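PDB 7BZV: 2-aminomuconic 6-semialdehyde dehydrogenase from Pseudomonas sp., which catalyses the NAD+-dependent oxidation of 2-aminomuconic 6-semialdehyde, a step of the meta-cleavage pathway that breaks down 2-aminophenol, and works as a tetramer. Local coordinates for residues B[58-62]-B[63-67]; B[207-210]-B[211-215]; B[359-363]-B[364-368]; B[403-406]-B[407-411]. One frame throughout, in Å; residues are numbered along the deposited sequence.

How the contacts relate
The four contacts are local motifs set in series along one aldehyde dehydrogenase chain, and none touches another. Contact 1 starts helix 62-78, and contact 2 is the turn between strand 203-205 and helix 214-220, beside the sheet that holds the parallel strands 173-177 and 203-205. Contacts 3 and 4 lie on connections of the second large sheet: 359-368 links its strands 351-354 and 374-377, while 403-411 follows its strand 394-400. Contacts 2 and 3 come nearest, about 17 Å between nearest atoms; contacts 1 and 3 lie on opposite sides of the chain's centre, their own centres about 50 Å apart. Contacts 1 and 4 each reach another subunit, a different one in each case.

Contact 1: residues B[58-62]-B[63-67]; sequences GRTTA and AQRVD
Gln64 lays its side chain across that of Thr61, the two meeting at about a right angle, with Gln64 CG packed 3.3 Å from Thr61 OG1. Together they form a capping box at the start of helix 62-78. In one direction Thr61, the N-cap residue, offers OG1 to the amide of the first turn, and Gln64 N reaches Thr61 OG1 at 2.9 Å. In the other, the extended glutamine reaches back along the chain, and its OE1 takes the N-H of Thr61 at 2.7 Å from Thr61 N, in the plane of the Gln64 side-chain amide and on a lone pair of OE1. The threonine can face the helix because OG1 sits between its backbone N and carbonyl carbon (chi1 67°). Thr61 O and Ala62 O then accept from Arg65 N and Val66 N, the first i to i+4 bonds of the helix.

One residue earlier, Thr60 turns its hydroxyl toward Arg65, whose chain bends at chi3 to come across it; Thr60 OG1 also bonds to Trp57 O. The arginine NE is held by Ala169 O, so its guanidinium joins the helix start to the end of helix 156-169. Leu117 of helix 95-119 packs on Ala62, Arg65 and Val66, while Asp128 of a second subunit touches Thr61 and Ala62. Arg65 NH1 meets Thr60 OG1 at 3.0 Å, almost straight at 169° and only 3° out of the guanidinium plane.

Contact 2: residues B[207-210]-B[211-215]; sequences HGFG and PNSAG
Phe209 O accepts from Gly215 N at 3.1 Å, the shortest of the hydrogen bonds between 207-210 and 211-215. The same carbonyl oxygen is also approached by Lys177 NZ in a weak hydrogen bond. Residues 207-215 carry the chain from strand 203-205 into helix 214-220, and within them Gly210 to Ser213 form a type II beta turn with Pro211 and Asn212 at its corners. Its closing bond, Ser213 N to Gly210 O at 3.3 Å, is bent to 139°, with the donor 50° out of the carbonyl plane and therefore not on a lone pair.

Ser213 occupies the N-cap position of helix 214-220, yet its hydroxyl makes no capping bond. With OG anti to the backbone N (chi1 -158°), it turns back to the incoming loop, where it receives a weak bond from Phe209 N at 3.3 Å. OG is also hydrogen-bonded to Glu36 OE2. It lies, too, at the edge of the Phe209 ring, 4.0 Å from CD1, while the CB atoms of Phe209 and Ser213 pack at 3.9 Å. The ring itself leads away from the turn to meet that of Phe20. Next to Gly208, Ala214 CB rests 3.6 Å from His207 O, and the imidazole of His207 bonds through NE2 to Thr187. The turn is thus held mainly by backbone bonds, and its one side-chain hydroxyl links the Phe209 amide, weakly, to the Glu36 carboxylate rather than capping the helix.

Contact 3: residues B[359-363]-B[364-368]; sequences PRFGD and ERDNG
Phe361 and Arg365 set ring and guanidinium at a small angle, their planes 22° apart, although the side chains cross at about a right angle. Arg365 CD sits over the centre of the ring face in a CH-pi contact, 4.0 Å from the Phe361 ring centroid, and Phe361 CD1 lies over the guanidinium, 3.2 Å from Arg365 NH1. A bend at chi3 (-86°) turns the guanidinium back to Asp363, whose carboxylate is nearly coplanar with it. The grip is a side-on salt bridge: NE reaches both carboxylate oxygens, and Arg365 NH2 meets Asp363 OD2 at 3.0 Å. Asp363 OD1 also accepts from Arg365 N, on its anti side, in an Asx turn that leads into the short 3-10 segment 364-367.

The carboxylate of Asp366 faces the preceding loop. Through their syn lone pairs OD1 accepts from Phe361 N at 3.0 Å and OD2 from Gly362 N at 2.8 Å, tying the loop to that segment. This surface turn lies between strands 351-354 and 374-377, at one edge of their sheet. Trp370 meets the Phe361 ring edge-to-face, while Arg365 makes a salt bridge to Asp317 and a cation-pi contact with Trp318, both in the stretch that follows helix 297-312.

Contact 4: residues B[403-406]-B[407-411]; sequences ESEV and IRRAN
Helix 403-411, which follows strand 394-400 of the second large sheet of this aldehyde dehydrogenase, carries an i to i+4 salt bridge between Glu405 and Arg409. The two side chains run side by side and point the same way, their carboxylate and guanidinium planes only 6° apart. Glu405 extends with CG anti to its backbone nitrogen (chi1 175°), and Arg409 bends at chi3 so that Glu405 OE2 lies at the guanidinium edge, by NH1. The bond is short but bent, 2.8 Å from Arg409 NH1 to Glu405 OE2 with an angle of 136° at the hydrogen, and OE2 is met on its anti side. The aliphatic parts also touch, Arg409 CD lying 3.7 Å from Glu405 CG.

Both charged ends have further partners. Glu405 OE1 accepts from Asp401 N, just before the helix, and Arg409 gives NE to Asp381 in a salt bridge, with NH1 and NH2 bonded to Pro399 and Thr398. Phe400 of the same strand touches Glu405, Val406 and Arg409. On another side of the helix Glu403 and Ile407 also lie alongside each other, the glutamate forming a salt bridge with Arg431 of helix 426-435 and touching Glu488 of a third subunit. Ile407 CD1 packs against the aliphatic part of Glu403, 3.9 Å from Glu403 CG.

Contact 1: residues B[58-62]-B[63-67]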
loop_
_atom_site.group_PDB
_atom_site.type_symbol
_atom_site.label_atom_id
_atom_site.label_comp_id
_atom_site.label_asym_id
_atom_site.label_seq_id
_atom_site.Cartn_x
_atom_site.Cartn_y
_atom_site.Cartn_z
ATOM N N GLY B 58 27.537 -2.287 -7.322
ATOM C CA GLY B 58 27.210 -2.116 -5.923
ATOM C C GLY B 58 26.928 -0.690 -5.559
ATOM O O GLY B 58 26.342 -0.432 -4.508
ATOM N N ARG B 59 27.320 0.243 -6.410
ATOM C CA ARG B 59 27.053 1.644 -6.173
ATOM C C ARG B 59 25.900 2.177 -7.015
ATOM O O ARG B 59 25.643 3.376 -6.961
ATOM C CB ARG B 59 28.315 2.480 -6.453
ATOM C CG ARG B 59 29.491 2.171 -5.532
ATOM C CD ARG B 59 30.707 3.045 -5.823
ATOM N NE ARG B 59 31.099 3.082 -7.238
ATOM C CZ ARG B 59 32.060 2.327 -7.767
ATOM N NH1 ARG B 59 32.726 1.462 -7.004
ATOM N NH2 ARG B 59 32.367 2.437 -9.060
ATOM N N THR B 60 25.223 1.346 -7.813
ATOM C CA THR B 60 24.113 1.860 -8.618
ATOM C C THR B 60 22.964 2.314 -7.731
ATOM O O THR B 60 22.668 1.706 -6.701
ATOM C CB THR B 60 23.567 0.809 -9.584
ATOM O OG1 THR B 60 23.160 -0.343 -8.842
ATOM C CG2 THR B 60 24.632 0.451 -10.634
ATOM N N THR B 61 22.321 3.391 -8.130
ATOM C CA THR B 61 21.027 3.715 -7.552
ATOM C C THR B 61 19.903 2.872 -8.180
ATOM O O THR B 61 20.033 2.352 -9.292
ATOM C CB THR B 61 20.700 5.177 -7.784
ATOM O OG1 THR B 61 20.506 5.384 -9.178
ATOM C CG2 THR B 61 21.848 6.115 -7.264
ATOM N N ALA B 62 18.762 2.809 -7.480
ATOM C CA ALA B 62 17.560 2.218 -8.069
ATOM C C ALA B 62 17.260 2.845 -9.420
ATOM O O ALA B 62 16.979 2.147 -10.403
ATOM C CB ALA B 62 16.366 2.392 -7.126
ATOM N N ALA B 63 17.353 4.164 -9.506
ATOM C CA ALA B 63 17.044 4.810 -10.771
ATOM C C ALA B 63 17.981 4.356 -11.882
ATOM O O ALA B 63 17.566 4.204 -13.039
ATOM C CB ALA B 63 17.097 6.326 -10.612
ATOM N N GLN B 64 19.274 4.203 -11.578
ATOM C CA GLN B 64 20.195 3.726 -12.603
ATOM C C GLN B 64 19.836 2.319 -13.032
ATOM O O GLN B 64 19.984 1.960 -14.210
ATOM C CB GLN B 64 21.648 3.769 -12.090
ATOM C CG GLN B 64 22.200 5.163 -11.959
ATOM C CD GLN B 64 23.518 5.217 -11.189
ATOM O OE1 GLN B 64 23.682 4.577 -10.154
ATOM N NE2 GLN B 64 24.461 5.968 -11.718
ATOM N N ARG B 65 19.404 1.478 -12.086
ATOM C CA ARG B 65 19.059 0.112 -12.466
ATOM C C ARG B 65 17.770 0.082 -13.287
ATOM O O ARG B 65 17.649 -0.710 -14.221
ATOM C CB ARG B 65 19.006 -0.748 -11.207
ATOM C CG ARG B 65 20.437 -0.890 -10.615
ATOM C CD ARG B 65 20.582 -2.013 -9.631
ATOM N NE ARG B 65 19.536 -1.983 -8.629
ATOM C CZ ARG B 65 19.593 -1.281 -7.507
ATOM N NH1 ARG B 65 20.657 -0.543 -7.224
ATOM N NH2 ARG B 65 18.590 -1.330 -6.660
ATOM N N VAL B 66 16.830 0.974 -12.989
ATOM C CA VAL B 66 15.670 1.133 -13.851
ATOM C C VAL B 66 16.139 1.319 -15.286
ATOM O O VAL B 66 15.710 0.603 -16.204
ATOM C CB VAL B 66 14.796 2.314 -13.381
ATOM C CG1 VAL B 66 13.754 2.631 -14.470
ATOM C CG2 VAL B 66 14.082 2.002 -12.042
ATOM N N ASP B 67 17.063 2.260 -15.492
ATOM C CA ASP B 67 17.575 2.534 -16.832
ATOM C C ASP B 67 18.305 1.321 -17.416
ATOM O O ASP B 67 18.149 1.008 -18.598
ATOM C CB ASP B 67 18.515 3.745 -16.797
ATOM C CG ASP B 67 17.784 5.065 -16.559
ATOM O OD1 ASP B 67 16.540 5.070 -16.586
ATOM O OD2 ASP B 67 18.450 6.101 -16.322
#

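Contact 2: residues B[207-210]-B[211-215]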
loop_
_atom_site.group_PDB
_atom_site.type_symbol
_atom_site.label_atom_id
_atom_site.label_comp_id
_atom_site.label_asym_id
_atom_site.label_seq_id
_atom_site.Cartn_x
_atom_site.Cartn_y
_atom_site.Cartn_z
ATOM N N HIS B 207 27.048 -23.154 -18.262
ATOM C CA HIS B 207 26.268 -24.204 -18.897
ATOM C C HIS B 207 26.489 -25.572 -18.244
ATOM O O HIS B 207 27.528 -25.850 -17.627
ATOM C CB HIS B 207 26.614 -24.301 -20.377
ATOM C CG HIS B 207 26.051 -23.194 -21.203
ATOM N ND1 HIS B 207 24.695 -23.029 -21.397
ATOM C CD2 HIS B 207 26.653 -22.194 -21.889
ATOM C CE1 HIS B 207 24.489 -21.979 -22.174
ATOM N NE2 HIS B 207 25.661 -21.454 -22.486
ATOM N N GLY B 208 25.487 -26.422 -18.374
ATOM C CA GLY B 208 25.668 -27.831 -18.081
ATOM C C GLY B 208 24.355 -28.504 -17.736
ATOM O O GLY B 208 23.289 -28.086 -18.190
ATOM N N PHE B 209 24.469 -29.529 -16.901
ATOM C CA PHE B 209 23.361 -30.351 -16.457
ATOM C C PHE B 209 23.055 -30.036 -14.997
ATOM O O PHE B 209 23.508 -29.025 -14.450
ATOM C CB PHE B 209 23.710 -31.823 -16.703
ATOM C CG PHE B 209 24.195 -32.087 -18.093
ATOM C CD1 PHE B 209 25.523 -31.874 -18.439
ATOM C CD2 PHE B 209 23.311 -32.527 -19.069
ATOM C CE1 PHE B 209 25.970 -32.111 -19.737
ATOM C CE2 PHE B 209 23.749 -32.766 -20.363
ATOM C CZ PHE B 209 25.075 -32.552 -20.698
ATOM N N GLY B 210 22.260 -30.894 -14.368
ATOM C CA GLY B 210 21.895 -30.702 -12.988
ATOM C C GLY B 210 22.802 -31.460 -12.041
ATOM O O GLY B 210 23.734 -30.898 -11.447
ATOM N N PRO B 211 22.542 -32.763 -11.890
ATOM C CA PRO B 211 23.369 -33.580 -10.994
ATOM C C PRO B 211 24.800 -33.646 -11.494
ATOM O O PRO B 211 25.051 -33.805 -12.693
ATOM C CB PRO B 211 22.693 -34.955 -11.040
ATOM C CG PRO B 211 22.046 -34.998 -12.414
ATOM C CD PRO B 211 21.574 -33.575 -12.652
ATOM N N ASN B 212 25.739 -33.506 -10.558
ATOM C CA ASN B 212 27.170 -33.579 -10.856
ATOM C C ASN B 212 27.565 -32.600 -11.954
ATOM O O ASN B 212 28.472 -32.880 -12.748
ATOM C CB ASN B 212 27.593 -35.005 -11.244
ATOM C CG ASN B 212 27.251 -36.036 -10.173
ATOM O OD1 ASN B 212 27.849 -36.052 -9.097
ATOM N ND2 ASN B 212 26.290 -36.901 -10.469
ATOM N N SER B 213 26.895 -31.449 -11.996
ATOM C CA SER B 213 27.247 -30.397 -12.950
ATOM C C SER B 213 26.798 -29.028 -12.423
ATOM O O SER B 213 26.518 -28.850 -11.230
ATOM C CB SER B 213 26.630 -30.692 -14.334
ATOM O OG SER B 213 27.325 -30.020 -15.376
ATOM N N ALA B 214 26.714 -28.058 -13.340
ATOM C CA ALA B 214 26.657 -26.653 -12.944
ATOM C C ALA B 214 25.503 -26.388 -12.001
ATOM O O ALA B 214 25.655 -25.651 -11.022
ATOM C CB ALA B 214 26.548 -25.752 -14.170
ATOM N N GLY B 215 24.339 -26.986 -12.265
ATOM C CA GLY B 215 23.189 -26.736 -11.406
ATOM C C GLY B 215 23.425 -27.140 -9.958
ATOM O O GLY B 215 23.114 -26.388 -9.026
#

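Contact 3: residues B[359-363]-B[364-368]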
loop_
_atom_site.group_PDB
_atom_site.type_symbol
_atom_site.label_atom_id
_atom_site.label_comp_id
_atom_site.label_asym_id
_atom_site.label_seq_id
_atom_site.Cartn_x
_atom_site.Cartn_y
_atom_site.Cartn_z
ATOM N N PRO B 359 2.769 -38.347 -35.061
ATOM C CA PRO B 359 2.590 -38.032 -36.484
ATOM C C PRO B 359 3.710 -38.640 -37.318
ATOM O O PRO B 359 4.855 -38.766 -36.872
ATOM C CB PRO B 359 2.620 -36.504 -36.530
ATOM C CG PRO B 359 3.476 -36.111 -35.340
ATOM C CD PRO B 359 3.251 -37.190 -34.284
ATOM N N ARG B 360 3.360 -39.049 -38.535
ATOM C CA ARG B 360 4.342 -39.481 -39.529
ATOM C C ARG B 360 4.369 -38.457 -40.656
ATOM O O ARG B 360 3.354 -38.232 -41.322
ATOM C CB ARG B 360 4.028 -40.868 -40.088
ATOM C CG ARG B 360 5.115 -41.382 -41.058
ATOM C CD ARG B 360 4.575 -42.475 -41.971
ATOM N NE ARG B 360 5.336 -42.643 -43.208
ATOM C CZ ARG B 360 5.090 -41.990 -44.340
ATOM N NH1 ARG B 360 4.100 -41.109 -44.399
ATOM N NH2 ARG B 360 5.835 -42.221 -45.414
ATOM N N PHE B 361 5.523 -37.847 -40.869
ATOM C CA PHE B 361 5.661 -36.842 -41.908
ATOM C C PHE B 361 6.288 -37.366 -43.192
ATOM O O PHE B 361 6.099 -36.745 -44.248
ATOM C CB PHE B 361 6.516 -35.692 -41.397
ATOM C CG PHE B 361 5.947 -35.010 -40.194
ATOM C CD1 PHE B 361 4.969 -34.031 -40.334
ATOM C CD2 PHE B 361 6.394 -35.337 -38.925
ATOM C CE1 PHE B 361 4.459 -33.364 -39.195
ATOM C CE2 PHE B 361 5.890 -34.691 -37.795
ATOM C CZ PHE B 361 4.917 -33.720 -37.929
ATOM N N GLY B 362 7.045 -38.459 -43.120
ATOM C CA GLY B 362 7.716 -38.972 -44.295
ATOM C C GLY B 362 8.996 -38.259 -44.650
ATOM O O GLY B 362 9.443 -38.343 -45.800
ATOM N N ASP B 363 9.604 -37.552 -43.705
ATOM C CA ASP B 363 10.851 -36.856 -43.976
ATOM C C ASP B 363 11.690 -36.862 -42.699
ATOM O O ASP B 363 11.451 -37.662 -41.787
ATOM C CB ASP B 363 10.558 -35.451 -44.536
ATOM C CG ASP B 363 9.631 -34.624 -43.631
ATOM O OD1 ASP B 363 9.767 -34.684 -42.390
ATOM O OD2 ASP B 363 8.781 -33.894 -44.167
ATOM N N GLU B 364 12.708 -35.999 -42.661
ATOM C CA GLU B 364 13.638 -35.938 -41.540
ATOM C C GLU B 364 12.933 -35.635 -40.214
ATOM O O GLU B 364 13.454 -35.974 -39.145
ATOM C CB GLU B 364 14.699 -34.875 -41.838
ATOM C CG GLU B 364 14.152 -33.441 -41.965
ATOM C CD GLU B 364 13.834 -33.023 -43.400
ATOM O OE1 GLU B 364 13.967 -31.817 -43.718
ATOM O OE2 GLU B 364 13.440 -33.891 -44.209
ATOM N N ARG B 365 11.755 -35.017 -40.261
ATOM C CA ARG B 365 11.029 -34.713 -39.030
ATOM C C ARG B 365 10.750 -35.975 -38.241
ATOM O O ARG B 365 10.515 -35.899 -37.037
ATOM C CB ARG B 365 9.702 -34.010 -39.338
ATOM C CG ARG B 365 9.850 -32.558 -39.750
ATOM C CD ARG B 365 8.500 -31.947 -40.098
ATOM N NE ARG B 365 8.114 -32.182 -41.491
ATOM C CZ ARG B 365 6.961 -31.778 -42.010
ATOM N NH1 ARG B 365 6.088 -31.131 -41.245
ATOM N NH2 ARG B 365 6.683 -32.012 -43.286
ATOM N N ASP B 366 10.773 -37.139 -38.887
ATOM C CA ASP B 366 10.476 -38.363 -38.154
ATOM C C ASP B 366 11.621 -38.792 -37.242
ATOM O O ASP B 366 11.413 -39.672 -36.398
ATOM C CB ASP B 366 10.117 -39.476 -39.142
ATOM C CG ASP B 366 8.821 -39.184 -39.898
ATOM O OD1 ASP B 366 7.836 -38.773 -39.249
ATOM O OD2 ASP B 366 8.776 -39.372 -41.142
ATOM N N ASN B 367 12.817 -38.217 -37.392
ATOM C CA ASN B 367 13.858 -38.401 -36.391
ATOM C C ASN B 367 13.770 -37.360 -35.288
ATOM O O ASN B 367 14.609 -37.366 -34.385
ATOM C CB ASN B 367 15.250 -38.360 -37.025
ATOM C CG ASN B 367 15.428 -39.422 -38.105
ATOM O OD1 ASN B 367 14.982 -40.569 -37.960
ATOM N ND2 ASN B 367 16.084 -39.047 -39.183
ATOM N N GLY B 368 12.804 -36.449 -35.368
ATOM C CA GLY B 368 12.545 -35.509 -34.301
ATOM C C GLY B 368 11.663 -36.127 -33.230
ATOM O O GLY B 368 11.379 -37.326 -33.224
#

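Contact 4: residues B[403-406]-B[407-411]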
loop_
_atom_site.group_PDB
_atom_site.type_symbol
_atom_site.label_atom_id
_atom_site.label_comp_id
_atom_site.label_asym_id
_atom_site.label_seq_id
_atom_site.Cartn_x
_atom_site.Cartn_y
_atom_site.Cartn_z
ATOM N N GLU B 403 -21.310 -28.286 -8.238
ATOM C CA GLU B 403 -20.257 -27.348 -7.890
ATOM C C GLU B 403 -19.443 -27.837 -6.697
ATOM O O GLU B 403 -18.215 -27.814 -6.738
ATOM C CB GLU B 403 -20.898 -25.983 -7.618
ATOM C CG GLU B 403 -19.933 -24.888 -7.198
ATOM C CD GLU B 403 -20.611 -23.519 -7.036
ATOM O OE1 GLU B 403 -21.427 -23.121 -7.903
ATOM O OE2 GLU B 403 -20.296 -22.835 -6.038
ATOM N N SER B 404 -20.105 -28.285 -5.628
ATOM C CA SER B 404 -19.367 -28.818 -4.483
ATOM C C SER B 404 -18.505 -29.998 -4.897
ATOM O O SER B 404 -17.336 -30.120 -4.488
ATOM C CB SER B 404 -20.350 -29.233 -3.382
ATOM O OG SER B 404 -21.071 -28.120 -2.923
ATOM N N GLU B 405 -19.073 -30.882 -5.712
ATOM C CA GLU B 405 -18.335 -32.036 -6.209
ATOM C C GLU B 405 -17.101 -31.602 -6.979
ATOM O O GLU B 405 -16.015 -32.153 -6.796
ATOM C CB GLU B 405 -19.253 -32.879 -7.115
ATOM C CG GLU B 405 -18.580 -34.049 -7.812
ATOM C CD GLU B 405 -19.294 -34.472 -9.111
ATOM O OE1 GLU B 405 -20.440 -34.033 -9.362
ATOM O OE2 GLU B 405 -18.704 -35.251 -9.866
ATOM N N VAL B 406 -17.248 -30.627 -7.876
ATOM C CA VAL B 406 -16.128 -30.389 -8.779
ATOM C C VAL B 406 -15.018 -29.629 -8.049
ATOM O O VAL B 406 -13.834 -29.813 -8.350
ATOM C CB VAL B 406 -16.585 -29.681 -10.078
ATOM C CG1 VAL B 406 -16.915 -28.242 -9.829
ATOM C CG2 VAL B 406 -15.504 -29.815 -11.143
ATOM N N ILE B 407 -15.359 -28.807 -7.048
ATOM C CA ILE B 407 -14.310 -28.164 -6.248
ATOM C C ILE B 407 -13.475 -29.231 -5.547
ATOM O O ILE B 407 -12.235 -29.215 -5.591
ATOM C CB ILE B 407 -14.931 -27.160 -5.252
ATOM C CG1 ILE B 407 -15.530 -25.985 -6.017
ATOM C CG2 ILE B 407 -13.920 -26.703 -4.216
ATOM C CD1 ILE B 407 -16.583 -25.216 -5.284
ATOM N N ARG B 408 -14.146 -30.198 -4.912
ATOM C CA ARG B 408 -13.428 -31.254 -4.207
ATOM C C ARG B 408 -12.526 -32.018 -5.168
ATOM O O ARG B 408 -11.350 -32.253 -4.880
ATOM C CB ARG B 408 -14.415 -32.202 -3.511
ATOM C CG ARG B 408 -13.792 -33.524 -3.034
ATOM C CD ARG B 408 -14.827 -34.460 -2.371
ATOM N NE ARG B 408 -15.829 -34.992 -3.304
ATOM C CZ ARG B 408 -15.570 -35.881 -4.256
ATOM N NH1 ARG B 408 -14.338 -36.357 -4.420
ATOM N NH2 ARG B 408 -16.541 -36.294 -5.039
ATOM N N ARG B 409 -13.048 -32.384 -6.334
ATOM C CA ARG B 409 -12.245 -33.158 -7.267
ATOM C C ARG B 409 -11.116 -32.333 -7.865
ATOM O O ARG B 409 -10.017 -32.852 -8.097
ATOM C CB ARG B 409 -13.153 -33.729 -8.364
ATOM C CG ARG B 409 -14.252 -34.669 -7.818
ATOM C CD ARG B 409 -15.252 -35.092 -8.906
ATOM N NE ARG B 409 -14.614 -35.897 -9.949
ATOM C CZ ARG B 409 -15.187 -36.184 -11.118
ATOM N NH1 ARG B 409 -16.411 -35.742 -11.391
ATOM N NH2 ARG B 409 -14.543 -36.919 -12.012
ATOM N N ALA B 410 -11.370 -31.062 -8.156
ATOM C CA ALA B 410 -10.312 -30.211 -8.691
ATOM C C ALA B 410 -9.154 -30.086 -7.707
ATOM O O ALA B 410 -7.980 -30.105 -8.103
ATOM C CB ALA B 410 -10.881 -28.832 -9.017
ATOM N N ASN B 411 -9.474 -29.956 -6.421
ATOM C CA ASN B 411 -8.491 -29.762 -5.360
ATOM C C ASN B 411 -7.881 -31.065 -4.847
ATOM O O ASN B 411 -7.002 -31.035 -3.967
ATOM C CB ASN B 411 -9.162 -29.025 -4.202
ATOM C CG ASN B 411 -9.320 -27.539 -4.475
ATOM O OD1 ASN B 411 -8.665 -26.999 -5.363
ATOM N ND2 ASN B 411 -10.116 -26.869 -3.665
#